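Local coordinates for fibronectin type III domain-containing protein (Simiduia agarivorans, PDB 6P2K), which probably hydrolyses the glucan backbone of xyloglucan-type plant polysaccharides, this chain being the family 74 glycoside hydrolase part, built from beta-propeller blades, of a longer protein, at residues D452-A456 with P521-F525; V462-A466 with V510-V516; I105-P109 with F171-N177; N113-P119 with V141-G147. The contacts are given in a common frame with arbitrary orientation. Numbering follows the deposited sequence.

All four contacts belong to the four-stranded antiparallel blades of this enzyme, as two touching pairs on opposite sides of the chain's centre. Contacts 1 and 2 both join the blade of strands 447-456 and 459-467 to the next, of strands 511-516 and 524-528, with contact 2 nested along the chain inside contact 1. Contact 3 likewise bridges successive blades, whereas contact 4, nested within it and sharing its first sheet, lies inside one blade. The chemistry follows position. Buried contact 2 packs valines near a zinc site, and contact 4 is regular sheet hydrogen bonding; contact 1 is buried but edged by a polyether, and the more open contact 3 pairs an aromatic centre with a lysine at its polar edge.

Contact 1. Residues D452-A456 with P521-F525; sequences DIADA and PAKVF. With PE3 (3,6,9,12,15,18,21,24,27,30,33,36,39-tridecaoxahentetracontane-1,41-diol), chain V.
D455, P521 and A454 carry most of this small contact, which buries 202 Å². Residues 452-456 are extended strand; P521 and A522 lie in the turn before strand 524-528. In register, the CA of A454 faces that of P521 at 5.1 Å, and D455 CA faces A522 CA at 4.7 Å. D455 N donates a weak hydrogen bond to P521 O (2.8 Å, 121°), while A522 CA lies 3.4 Å from D455 O as a CA-H...O contact. The backbone register sets D455 CB 3.7 Å from P521 CB, and chi1 t leaves the carboxylate at the margin, where OD1 bonds weakly to G458 N. A454 is small enough to fit under the loop, its CB 4.0 Å from CG2 of V524. A polyether runs alongside, C39 3.6 Å from A454 O and C38 3.9 Å from P521 CB. The end of one blade's first strand meets the loop between the first two strands of the next, the blade-to-blade packing of a beta-propeller.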
loop_
_atom_site.group_PDB
_atom_site.type_symbol
_atom_site.label_atom_id
_atom_site.label_comp_id
_atom_site.label_asym_id
_atom_site.label_seq_id
_atom_site.Cartn_x
_atom_site.Cartn_y
_atom_site.Cartn_z
ATOM N N ASP B 452 -14.018 23.656 -14.373
ATOM C CA ASP B 452 -12.796 24.096 -15.040
ATOM C C ASP B 452 -11.686 23.107 -14.701
ATOM O O ASP B 452 -11.866 22.200 -13.885
ATOM C CB ASP B 452 -12.412 25.526 -14.632
ATOM C CG ASP B 452 -11.707 26.288 -15.749
ATOM O OD1 ASP B 452 -11.191 25.638 -16.689
ATOM O OD2 ASP B 452 -11.666 27.538 -15.688
ATOM N N ILE B 453 -10.534 23.283 -15.347
ATOM C CA ILE B 453 -9.364 22.435 -15.128
ATOM C C ILE B 453 -8.243 23.297 -14.566
ATOM O O ILE B 453 -7.829 24.276 -15.200
ATOM C CB ILE B 453 -8.905 21.731 -16.417
ATOM C CG1 ILE B 453 -10.083 21.051 -17.120
ATOM C CG2 ILE B 453 -7.802 20.722 -16.106
ATOM C CD1 ILE B 453 -10.672 19.878 -16.357
ATOM N N ALA B 454 -7.740 22.925 -13.389
ATOM C CA ALA B 454 -6.653 23.622 -12.718
ATOM C C ALA B 454 -5.385 22.766 -12.744
ATOM O O ALA B 454 -5.310 21.745 -13.438
ATOM C CB ALA B 454 -7.060 23.980 -11.287
ATOM N N ASP B 455 -4.387 23.176 -11.961
ATOM C CA ASP B 455 -3.074 22.533 -11.960
ATOM C C ASP B 455 -2.576 22.426 -10.523
ATOM O O ASP B 455 -2.271 23.444 -9.894
ATOM C CB ASP B 455 -2.086 23.321 -12.818
ATOM C CG ASP B 455 -0.651 22.940 -12.547
ATOM O OD1 ASP B 455 -0.339 21.739 -12.646
ATOM O OD2 ASP B 455 0.161 23.836 -12.235
ATOM N N ALA B 456 -2.479 21.200 -10.012
ATOM C CA ALA B 456 -2.022 20.940 -8.646
ATOM C C ALA B 456 -0.667 20.238 -8.707
ATOM O O ALA B 456 -0.599 19.015 -8.861
ATOM C CB ALA B 456 -3.046 20.107 -7.880
ATOM N N PRO B 521 -2.249 28.372 -13.868
ATOM C CA PRO B 521 -3.356 27.422 -13.683
ATOM C C PRO B 521 -3.432 26.804 -12.296
ATOM O O PRO B 521 -4.319 25.977 -12.059
ATOM C CB PRO B 521 -3.082 26.355 -14.752
ATOM C CG PRO B 521 -1.614 26.451 -15.016
ATOM C CD PRO B 521 -1.258 27.899 -14.848
ATOM N N ALA B 522 -2.541 27.163 -11.373
ATOM C CA ALA B 522 -2.716 26.770 -9.982
ATOM C C ALA B 522 -3.649 27.711 -9.233
ATOM O O ALA B 522 -4.134 27.356 -8.152
ATOM C CB ALA B 522 -1.360 26.710 -9.274
ATOM N N LYS B 523 -3.915 28.891 -9.786
ATOM C CA LYS B 523 -4.720 29.918 -9.138
ATOM C C LYS B 523 -6.153 29.848 -9.651
ATOM O O LYS B 523 -6.378 29.818 -10.866
ATOM C CB LYS B 523 -4.123 31.303 -9.404
ATOM C CG LYS B 523 -4.965 32.472 -8.920
ATOM C CD LYS B 523 -4.153 33.768 -8.941
ATOM C CE LYS B 523 -2.981 33.697 -7.971
ATOM N NZ LYS B 523 -2.124 34.921 -8.020
ATOM N N VAL B 524 -7.116 29.820 -8.729
ATOM C CA VAL B 524 -8.526 29.636 -9.063
ATOM C C VAL B 524 -9.338 30.766 -8.444
ATOM O O VAL B 524 -9.179 31.068 -7.256
ATOM C CB VAL B 524 -9.057 28.270 -8.579
ATOM C CG1 VAL B 524 -10.474 28.042 -9.091
ATOM C CG2 VAL B 524 -8.131 27.137 -9.026
ATOM N N PHE B 525 -10.214 31.379 -9.244
ATOM C CA PHE B 525 -11.122 32.425 -8.794
ATOM C C PHE B 525 -12.542 31.878 -8.688
ATOM O O PHE B 525 -12.930 30.971 -9.430
ATOM C CB PHE B 525 -11.130 33.621 -9.754
ATOM C CG PHE B 525 -9.816 34.338 -9.857
ATOM C CD1 PHE B 525 -9.500 35.363 -8.980
ATOM C CD2 PHE B 525 -8.907 34.006 -10.851
ATOM C CE1 PHE B 525 -8.291 36.032 -9.080
ATOM C CE2 PHE B 525 -7.698 34.674 -10.958
ATOM C CZ PHE B 525 -7.388 35.685 -10.071
HETATM O O43 PE3 V . -0.742 19.588 -15.955
HETATM C C42 PE3 V . -1.152 20.899 -16.349
HETATM C C41 PE3 V . -2.680 20.979 -16.380
HETATM O O40 PE3 V . -3.032 22.308 -16.788
HETATM C C39 PE3 V . -4.454 22.464 -16.863
HETATM C C38 PE3 V . -4.762 23.892 -17.296
HETATM O O37 PE3 V . -4.174 24.151 -18.584
#

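Contact 2. Residues V462-A466 with V510-V516; sequences VVAQA and VLRDVAV
Q465 lays its side chain across L511: CG is 3.2 Å from L511 O, and OE1 is 3.3 Å from L511 CG. With chi1 t and chi2 p, OE1 also accepts a weak hydrogen bond from L511 N (3.3 Å, 145°), but its stronger partner is R478 N, while NE2 is held by N476 O. A long amide suits this place, reaching the backbone at L511, the centre of an inverse gamma turn. Strand 462-466 is extended; the other segment kinks at L511 and R512 (phi/psi of R512 -63/-29) and is extended from D513 on. The axes run antiparallel at 172° and approach to 7.1 Å, a side-chain spacing rather than a sheet pairing. Branched valines fill the space: V463, chi1 m, sets CG2 3.9 Å from V514 CG1 and 4.1 Å from V516 CG2, both partners having chi1 t. D513 points away, and its OD1 binds zinc together with D405. Beside this zinc site the sheets pack face to face, as successive beta-propeller blades typically do.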
loop_
_atom_site.group_PDB
_atom_site.type_symbol
_atom_site.label_atom_id
_atom_site.label_comp_id
_atom_site.label_asym_id
_atom_site.label_seq_id
_atom_site.Cartn_x
_atom_site.Cartn_y
_atom_site.Cartn_z
ATOM N N VAL B 462 -9.663 18.836 -11.959
ATOM C CA VAL B 462 -10.982 19.419 -12.154
ATOM C C VAL B 462 -11.354 20.232 -10.923
ATOM O O VAL B 462 -11.121 19.806 -9.787
ATOM C CB VAL B 462 -12.024 18.314 -12.409
ATOM C CG1 VAL B 462 -13.259 18.885 -13.099
ATOM C CG2 VAL B 462 -11.416 17.171 -13.208
ATOM N N VAL B 463 -11.927 21.414 -11.141
ATOM C CA VAL B 463 -12.539 22.206 -10.082
ATOM C C VAL B 463 -14.001 22.421 -10.445
ATOM O O VAL B 463 -14.338 22.579 -11.624
ATOM C CB VAL B 463 -11.824 23.557 -9.863
ATOM C CG1 VAL B 463 -10.384 23.329 -9.456
ATOM C CG2 VAL B 463 -11.897 24.429 -11.117
ATOM N N ALA B 464 -14.872 22.410 -9.438
ATOM C CA ALA B 464 -16.300 22.485 -9.702
ATOM C C ALA B 464 -17.030 23.164 -8.555
ATOM O O ALA B 464 -16.696 22.969 -7.382
ATOM C CB ALA B 464 -16.895 21.088 -9.933
ATOM N N GLN B 465 -18.018 23.976 -8.914
ATOM C CA GLN B 465 -19.079 24.351 -7.992
ATOM C C GLN B 465 -20.106 23.224 -8.000
ATOM O O GLN B 465 -20.701 22.935 -9.043
ATOM C CB GLN B 465 -19.697 25.684 -8.416
ATOM C CG GLN B 465 -21.167 25.876 -8.059
ATOM C CD GLN B 465 -21.406 25.920 -6.561
ATOM O OE1 GLN B 465 -20.546 26.360 -5.796
ATOM N NE2 GLN B 465 -22.581 25.467 -6.136
ATOM N N ALA B 466 -20.284 22.555 -6.861
ATOM C CA ALA B 466 -21.137 21.372 -6.802
ATOM C C ALA B 466 -21.871 21.334 -5.473
ATOM O O ALA B 466 -21.243 21.417 -4.414
ATOM C CB ALA B 466 -20.320 20.087 -6.986
ATOM N N VAL B 510 -23.741 30.616 -3.481
ATOM C CA VAL B 510 -23.439 29.777 -4.636
ATOM C C VAL B 510 -22.305 30.393 -5.440
ATOM O O VAL B 510 -22.322 31.587 -5.751
ATOM C CB VAL B 510 -24.699 29.588 -5.501
ATOM C CG1 VAL B 510 -24.344 28.950 -6.840
ATOM C CG2 VAL B 510 -25.732 28.739 -4.767
ATOM N N LEU B 511 -21.299 29.577 -5.761
ATOM C CA LEU B 511 -20.191 30.011 -6.614
ATOM C C LEU B 511 -20.667 29.926 -8.061
ATOM O O LEU B 511 -20.426 28.950 -8.775
ATOM C CB LEU B 511 -18.951 29.154 -6.382
ATOM C CG LEU B 511 -18.570 28.811 -4.942
ATOM C CD1 LEU B 511 -17.335 27.913 -4.904
ATOM C CD2 LEU B 511 -18.346 30.075 -4.134
ATOM N N ARG B 512 -21.360 30.982 -8.502
ATOM C CA ARG B 512 -22.035 30.909 -9.796
ATOM C C ARG B 512 -21.050 30.723 -10.944
ATOM O O ARG B 512 -21.400 30.120 -11.963
ATOM C CB ARG B 512 -22.904 32.143 -10.026
ATOM C CG ARG B 512 -23.895 31.924 -11.148
ATOM C CD ARG B 512 -24.920 33.028 -11.273
ATOM N NE ARG B 512 -25.793 32.772 -12.415
ATOM C CZ ARG B 512 -26.337 33.719 -13.173
ATOM N NH1 ARG B 512 -26.103 34.998 -12.909
ATOM N NH2 ARG B 512 -27.114 33.383 -14.199
ATOM N N ASP B 513 -19.820 31.214 -10.808
ATOM C CA ASP B 513 -18.765 30.773 -11.708
ATOM C C ASP B 513 -17.484 30.543 -10.923
ATOM O O ASP B 513 -17.250 31.141 -9.869
ATOM C CB ASP B 513 -18.509 31.756 -12.862
ATOM C CG ASP B 513 -17.757 31.109 -14.042
ATOM O OD1 ASP B 513 -18.042 29.938 -14.417
ATOM O OD2 ASP B 513 -16.877 31.794 -14.610
ATOM N N VAL B 514 -16.681 29.628 -11.454
ATOM C CA VAL B 514 -15.361 29.276 -10.954
ATOM C C VAL B 514 -14.455 29.238 -12.172
ATOM O O VAL B 514 -14.798 28.604 -13.175
ATOM C CB VAL B 514 -15.372 27.910 -10.241
ATOM C CG1 VAL B 514 -13.960 27.454 -9.922
ATOM C CG2 VAL B 514 -16.244 27.950 -8.992
ATOM N N ALA B 515 -13.321 29.933 -12.110
ATOM C CA ALA B 515 -12.469 30.033 -13.285
ATOM C C ALA B 515 -11.001 29.991 -12.894
ATOM O O ALA B 515 -10.595 30.573 -11.882
ATOM C CB ALA B 515 -12.765 31.313 -14.079
ATOM N N VAL B 516 -10.211 29.307 -13.719
ATOM C CA VAL B 516 -8.781 29.120 -13.504
ATOM C C VAL B 516 -8.019 30.162 -14.312
ATOM O O VAL B 516 -8.371 30.457 -15.464
ATOM C CB VAL B 516 -8.368 27.689 -13.901
ATOM C CG1 VAL B 516 -6.884 27.491 -13.737
ATOM C CG2 VAL B 516 -9.141 26.668 -13.075
#

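Contact 3. Residues I105-P109 with F171-N177; sequences IAFKP and FDQSNAN
At the centre lies the ring of F171, chi1 m, turned toward residues 106-109. K108 CA sits over its face, 3.8 Å from the ring centroid and 15° off the normal, a CH-pi contact; F107 O lies over the same face, 3.1 Å from CD1. A106 CB meets the ring edge at CE1 (4.0 Å), its small methyl letting the ring lie close. P109 CD packs 3.6 Å from F171 CD2 and 3.8 Å from A176 CB, so the rigid pyrrolidine fills the angle between ring and loop; P109 CA and A176 CA are the closest pair in register, 5.4 Å apart. Beyond F171 the loop folds as a type I turn from D172 to N175, N175 N reaching D172 O at 3.2 Å, and an Asx turn sets D172 OD1 2.9 Å from S174 N. That fold presents A176 to the proline and brings Q173 NE2 to 3.7 Å from P109 CG. Outermost, K108 extends with every chi t, CG 3.7 Å from A176 CB, and its NZ donates to N177 OD1 at 2.9 Å. The loop joins the first two strands of the following blade. Since the lysine lends its CA and methylenes to the apolar centre and its ammonium to an uncharged amide, the seam between blades is closed chiefly by packing, with one polar link.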
loop_
_atom_site.group_PDB
_atom_site.type_symbol
_atom_site.label_atom_id
_atom_site.label_comp_id
_atom_site.label_asym_id
_atom_site.label_seq_id
_atom_site.Cartn_x
_atom_site.Cartn_y
_atom_site.Cartn_z
ATOM N N ILE B 105 -55.152 13.526 -27.877
ATOM C CA ILE B 105 -55.727 13.309 -29.202
ATOM C C ILE B 105 -56.295 11.896 -29.243
ATOM O O ILE B 105 -55.611 10.937 -28.869
ATOM C CB ILE B 105 -54.697 13.507 -30.333
ATOM C CG1 ILE B 105 -53.917 14.808 -30.141
ATOM C CG2 ILE B 105 -55.391 13.512 -31.685
ATOM C CD1 ILE B 105 -52.448 14.692 -30.496
ATOM N N ALA B 106 -57.543 11.767 -29.691
ATOM C CA ALA B 106 -58.214 10.475 -29.731
ATOM C C ALA B 106 -59.027 10.354 -31.012
ATOM O O ALA B 106 -59.675 11.314 -31.439
ATOM C CB ALA B 106 -59.125 10.278 -28.512
ATOM N N PHE B 107 -58.992 9.168 -31.612
ATOM C CA PHE B 107 -59.707 8.876 -32.845
ATOM C C PHE B 107 -60.941 8.025 -32.564
ATOM O O PHE B 107 -61.030 7.328 -31.550
ATOM C CB PHE B 107 -58.798 8.152 -33.843
ATOM C CG PHE B 107 -57.577 8.933 -34.235
ATOM C CD1 PHE B 107 -56.414 8.845 -33.490
ATOM C CD2 PHE B 107 -57.592 9.750 -35.351
ATOM C CE1 PHE B 107 -55.290 9.559 -33.849
ATOM C CE2 PHE B 107 -56.470 10.466 -35.714
ATOM C CZ PHE B 107 -55.317 10.369 -34.962
ATOM N N LYS B 108 -61.890 8.081 -33.486
ATOM C CA LYS B 108 -63.105 7.286 -33.356
ATOM C C LYS B 108 -62.856 5.875 -33.882
ATOM O O LYS B 108 -62.274 5.717 -34.960
ATOM C CB LYS B 108 -64.254 7.939 -34.117
ATOM C CG LYS B 108 -65.557 7.157 -34.096
ATOM C CD LYS B 108 -66.706 8.007 -34.620
ATOM C CE LYS B 108 -67.907 7.155 -34.993
ATOM N NZ LYS B 108 -69.005 7.976 -35.584
ATOM N N PRO B 109 -63.259 4.838 -33.152
ATOM C CA PRO B 109 -63.070 3.469 -33.649
ATOM C C PRO B 109 -63.868 3.236 -34.925
ATOM O O PRO B 109 -65.065 3.520 -34.991
ATOM C CB PRO B 109 -63.579 2.598 -32.494
ATOM C CG PRO B 109 -63.497 3.481 -31.285
ATOM C CD PRO B 109 -63.807 4.858 -31.786
ATOM N N PHE B 171 -62.734 6.702 -26.203
ATOM C CA PHE B 171 -63.930 6.209 -26.867
ATOM C C PHE B 171 -64.351 4.854 -26.301
ATOM O O PHE B 171 -63.573 4.146 -25.655
ATOM C CB PHE B 171 -63.696 6.071 -28.372
ATOM C CG PHE B 171 -63.769 7.365 -29.124
ATOM C CD1 PHE B 171 -62.705 8.251 -29.108
ATOM C CD2 PHE B 171 -64.896 7.689 -29.863
ATOM C CE1 PHE B 171 -62.767 9.441 -29.808
ATOM C CE2 PHE B 171 -64.965 8.877 -30.564
ATOM C CZ PHE B 171 -63.899 9.755 -30.536
ATOM N N ASP B 172 -65.607 4.496 -26.567
ATOM C CA ASP B 172 -66.131 3.169 -26.266
ATOM C C ASP B 172 -65.906 2.294 -27.495
ATOM O O ASP B 172 -66.521 2.514 -28.543
ATOM C CB ASP B 172 -67.612 3.248 -25.892
ATOM C CG ASP B 172 -68.235 1.882 -25.614
ATOM O OD1 ASP B 172 -67.551 0.848 -25.760
ATOM O OD2 ASP B 172 -69.423 1.841 -25.229
ATOM N N GLN B 173 -65.034 1.294 -27.363
ATOM C CA GLN B 173 -64.707 0.435 -28.496
ATOM C C GLN B 173 -65.913 -0.341 -29.008
ATOM O O GLN B 173 -65.912 -0.765 -30.168
ATOM C CB GLN B 173 -63.592 -0.542 -28.114
ATOM C CG GLN B 173 -62.267 0.119 -27.763
ATOM C CD GLN B 173 -61.634 0.822 -28.943
ATOM O OE1 GLN B 173 -61.508 0.250 -30.025
ATOM N NE2 GLN B 173 -61.233 2.073 -28.743
ATOM N N SER B 174 -66.938 -0.536 -28.178
ATOM C CA SER B 174 -68.097 -1.334 -28.558
ATOM C C SER B 174 -69.243 -0.508 -29.134
ATOM O O SER B 174 -70.214 -1.089 -29.631
ATOM C CB SER B 174 -68.592 -2.142 -27.351
ATOM O OG SER B 174 -67.895 -3.372 -27.246
ATOM N N ASN B 175 -69.165 0.822 -29.063
ATOM C CA ASN B 175 -70.075 1.694 -29.810
ATOM C C ASN B 175 -69.377 3.039 -29.957
ATOM O O ASN B 175 -69.293 3.803 -28.990
ATOM C CB ASN B 175 -71.422 1.838 -29.116
ATOM C CG ASN B 175 -72.414 2.641 -29.942
ATOM O OD1 ASN B 175 -72.322 2.698 -31.168
ATOM N ND2 ASN B 175 -73.376 3.260 -29.268
ATOM N N ALA B 176 -68.914 3.332 -31.173
ATOM C CA ALA B 176 -67.910 4.364 -31.403
ATOM C C ALA B 176 -68.405 5.783 -31.161
ATOM O O ALA B 176 -67.577 6.697 -31.094
ATOM C CB ALA B 176 -67.374 4.241 -32.829
ATOM N N ASN B 177 -69.710 6.005 -31.040
ATOM C CA ASN B 177 -70.211 7.352 -30.802
ATOM C C ASN B 177 -70.293 7.696 -29.321
ATOM O O ASN B 177 -70.725 8.801 -28.977
ATOM C CB ASN B 177 -71.578 7.527 -31.472
ATOM C CG ASN B 177 -71.485 7.471 -32.984
ATOM O OD1 ASN B 177 -71.167 8.465 -33.638
ATOM N ND2 ASN B 177 -71.778 6.306 -33.549
#

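Contact 4. Residues N113-P119 with V141-G147; sequences NHIIAAP and VFVSQNG
Strands 114-119 and 141-144 run antiparallel, 164° between their directions and axes 4.6 Å apart. Hydrogen-bonded pairs are I115 with S144 and A117 with F142. I115 N donates to S144 O and S144 N to I115 O, both 2.8 Å; A117 N donates to F142 O at 2.6 Å and F142 N to A117 O at 2.8 Å. Between them, I116 and V143 form a non-hydrogen-bonded pair, and I116's backbone pairs with A106, as H114's does with K108, across the second blade strand's other edge. The side chains of I116 and V143 share one face, I116 CG2 lying 3.5 Å from V141 CG1; those of I115, A117, F142 and S144 share the other. Past S144 the chain turns through a sequence fitting the Asp box of beta-propellers, S-x-D-x-G-x-x-W, with N146 at the aspartate position and W151 closing it. S144 OG accepts from N146 N at 3.2 Å, an ST turn, and N146 OD1 from S150 N. N113 O is satisfied by G147 N (2.8 Å); G147 has positive phi, and a CB there would clash with N113 OD1. H114 NE2 bonds to G193 O in the next blade, its ring with one face over S144 O.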
loop_
_atom_site.group_PDB
_atom_site.type_symbol
_atom_site.label_atom_id
_atom_site.label_comp_id
_atom_site.label_asym_id
_atom_site.label_seq_id
_atom_site.Cartn_x
_atom_site.Cartn_y
_atom_site.Cartn_z
ATOM N N ASN B 113 -61.278 9.489 -39.386
ATOM C CA ASN B 113 -61.505 10.871 -39.785
ATOM C C ASN B 113 -62.208 11.673 -38.700
ATOM O O ASN B 113 -62.197 12.908 -38.754
ATOM C CB ASN B 113 -62.312 10.927 -41.083
ATOM C CG ASN B 113 -61.480 10.572 -42.299
ATOM O OD1 ASN B 113 -60.292 10.887 -42.364
ATOM N ND2 ASN B 113 -62.101 9.915 -43.270
ATOM N N HIS B 114 -62.817 11.004 -37.724
ATOM C CA HIS B 114 -63.384 11.672 -36.560
ATOM C C HIS B 114 -62.312 11.718 -35.479
ATOM O O HIS B 114 -61.938 10.682 -34.921
ATOM C CB HIS B 114 -64.638 10.957 -36.070
ATOM C CG HIS B 114 -65.464 11.772 -35.124
ATOM N ND1 HIS B 114 -66.768 12.129 -35.391
ATOM C CD2 HIS B 114 -65.168 12.305 -33.914
ATOM C CE1 HIS B 114 -67.241 12.845 -34.386
ATOM N NE2 HIS B 114 -66.290 12.967 -33.477
ATOM N N ILE B 115 -61.809 12.917 -35.196
ATOM C CA ILE B 115 -60.739 13.113 -34.227
ATOM C C ILE B 115 -61.205 14.107 -33.174
ATOM O O ILE B 115 -61.989 15.020 -33.452
ATOM C CB ILE B 115 -59.437 13.610 -34.894
ATOM C CG1 ILE B 115 -59.200 12.886 -36.218
ATOM C CG2 ILE B 115 -58.248 13.410 -33.969
ATOM C CD1 ILE B 115 -58.329 13.653 -37.181
ATOM N N ILE B 116 -60.715 13.920 -31.954
ATOM C CA ILE B 116 -60.939 14.851 -30.857
ATOM C C ILE B 116 -59.579 15.293 -30.335
ATOM O O ILE B 116 -58.732 14.454 -30.005
ATOM C CB ILE B 116 -61.780 14.218 -29.733
ATOM C CG1 ILE B 116 -63.209 13.959 -30.213
ATOM C CG2 ILE B 116 -61.777 15.103 -28.501
ATOM C CD1 ILE B 116 -64.082 13.275 -29.189
ATOM N N ALA B 117 -59.365 16.605 -30.284
ATOM C CA ALA B 117 -58.169 17.189 -29.692
ATOM C C ALA B 117 -58.599 18.004 -28.483
ATOM O O ALA B 117 -59.424 18.914 -28.607
ATOM C CB ALA B 117 -57.411 18.057 -30.698
ATOM N N ALA B 118 -58.047 17.674 -27.320
ATOM C CA ALA B 118 -58.493 18.274 -26.077
ATOM C C ALA B 118 -57.440 19.220 -25.527
ATOM O O ALA B 118 -56.270 18.833 -25.404
ATOM C CB ALA B 118 -58.806 17.188 -25.042
ATOM N N PRO B 119 -57.808 20.461 -25.212
ATOM C CA PRO B 119 -56.869 21.366 -24.542
ATOM C C PRO B 119 -56.336 20.759 -23.252
ATOM O O PRO B 119 -57.065 20.115 -22.497
ATOM C CB PRO B 119 -57.720 22.608 -24.266
ATOM C CG PRO B 119 -58.721 22.606 -25.364
ATOM C CD PRO B 119 -59.028 21.158 -25.652
ATOM N N VAL B 141 -63.194 21.575 -26.227
ATOM C CA VAL B 141 -62.645 20.423 -26.934
ATOM C C VAL B 141 -62.739 20.691 -28.429
ATOM O O VAL B 141 -63.783 21.124 -28.925
ATOM C CB VAL B 141 -63.390 19.125 -26.555
ATOM C CG1 VAL B 141 -63.327 18.118 -27.688
ATOM C CG2 VAL B 141 -62.808 18.524 -25.277
ATOM N N PHE B 142 -61.647 20.446 -29.148
ATOM C CA PHE B 142 -61.638 20.581 -30.599
ATOM C C PHE B 142 -61.956 19.236 -31.237
ATOM O O PHE B 142 -61.325 18.223 -30.917
ATOM C CB PHE B 142 -60.286 21.098 -31.091
ATOM C CG PHE B 142 -59.936 22.460 -30.569
ATOM C CD1 PHE B 142 -60.347 23.599 -31.241
ATOM C CD2 PHE B 142 -59.196 22.602 -29.406
ATOM C CE1 PHE B 142 -60.025 24.854 -30.763
ATOM C CE2 PHE B 142 -58.873 23.856 -28.923
ATOM C CZ PHE B 142 -59.287 24.982 -29.602
ATOM N N VAL B 143 -62.935 19.230 -32.137
ATOM C CA VAL B 143 -63.396 18.013 -32.792
ATOM C C VAL B 143 -63.337 18.223 -34.298
ATOM O O VAL B 143 -63.584 19.329 -34.792
ATOM C CB VAL B 143 -64.823 17.633 -32.338
ATOM C CG1 VAL B 143 -65.787 18.778 -32.599
ATOM C CG2 VAL B 143 -65.295 16.355 -33.020
ATOM N N SER B 144 -62.991 17.162 -35.026
ATOM C CA SER B 144 -62.935 17.192 -36.479
ATOM C C SER B 144 -63.615 15.951 -37.036
ATOM O O SER B 144 -63.402 14.841 -36.537
ATOM C CB SER B 144 -61.486 17.263 -36.983
ATOM O OG SER B 144 -61.344 16.603 -38.230
ATOM N N GLN B 145 -64.436 16.145 -38.067
ATOM C CA GLN B 145 -65.082 15.051 -38.780
ATOM C C GLN B 145 -64.434 14.777 -40.130
ATOM O O GLN B 145 -64.953 13.967 -40.904
ATOM C CB GLN B 145 -66.571 15.350 -38.977
ATOM C CG GLN B 145 -67.438 15.145 -37.741
ATOM C CD GLN B 145 -67.654 16.427 -36.959
ATOM O OE1 GLN B 145 -66.736 16.944 -36.322
ATOM N NE2 GLN B 145 -68.875 16.948 -37.005
ATOM N N ASN B 146 -63.302 15.424 -40.423
ATOM C CA ASN B 146 -62.720 15.418 -41.759
ATOM C C ASN B 146 -61.254 14.991 -41.757
ATOM O O ASN B 146 -60.532 15.275 -42.718
ATOM C CB ASN B 146 -62.853 16.802 -42.393
ATOM C CG ASN B 146 -62.334 17.898 -41.487
ATOM O OD1 ASN B 146 -61.140 17.965 -41.200
ATOM N ND2 ASN B 146 -63.229 18.763 -41.029
ATOM N N GLY B 147 -60.791 14.334 -40.697
ATOM C CA GLY B 147 -59.412 13.894 -40.659
ATOM C C GLY B 147 -58.386 14.980 -40.427
ATOM O O GLY B 147 -57.186 14.705 -40.528
#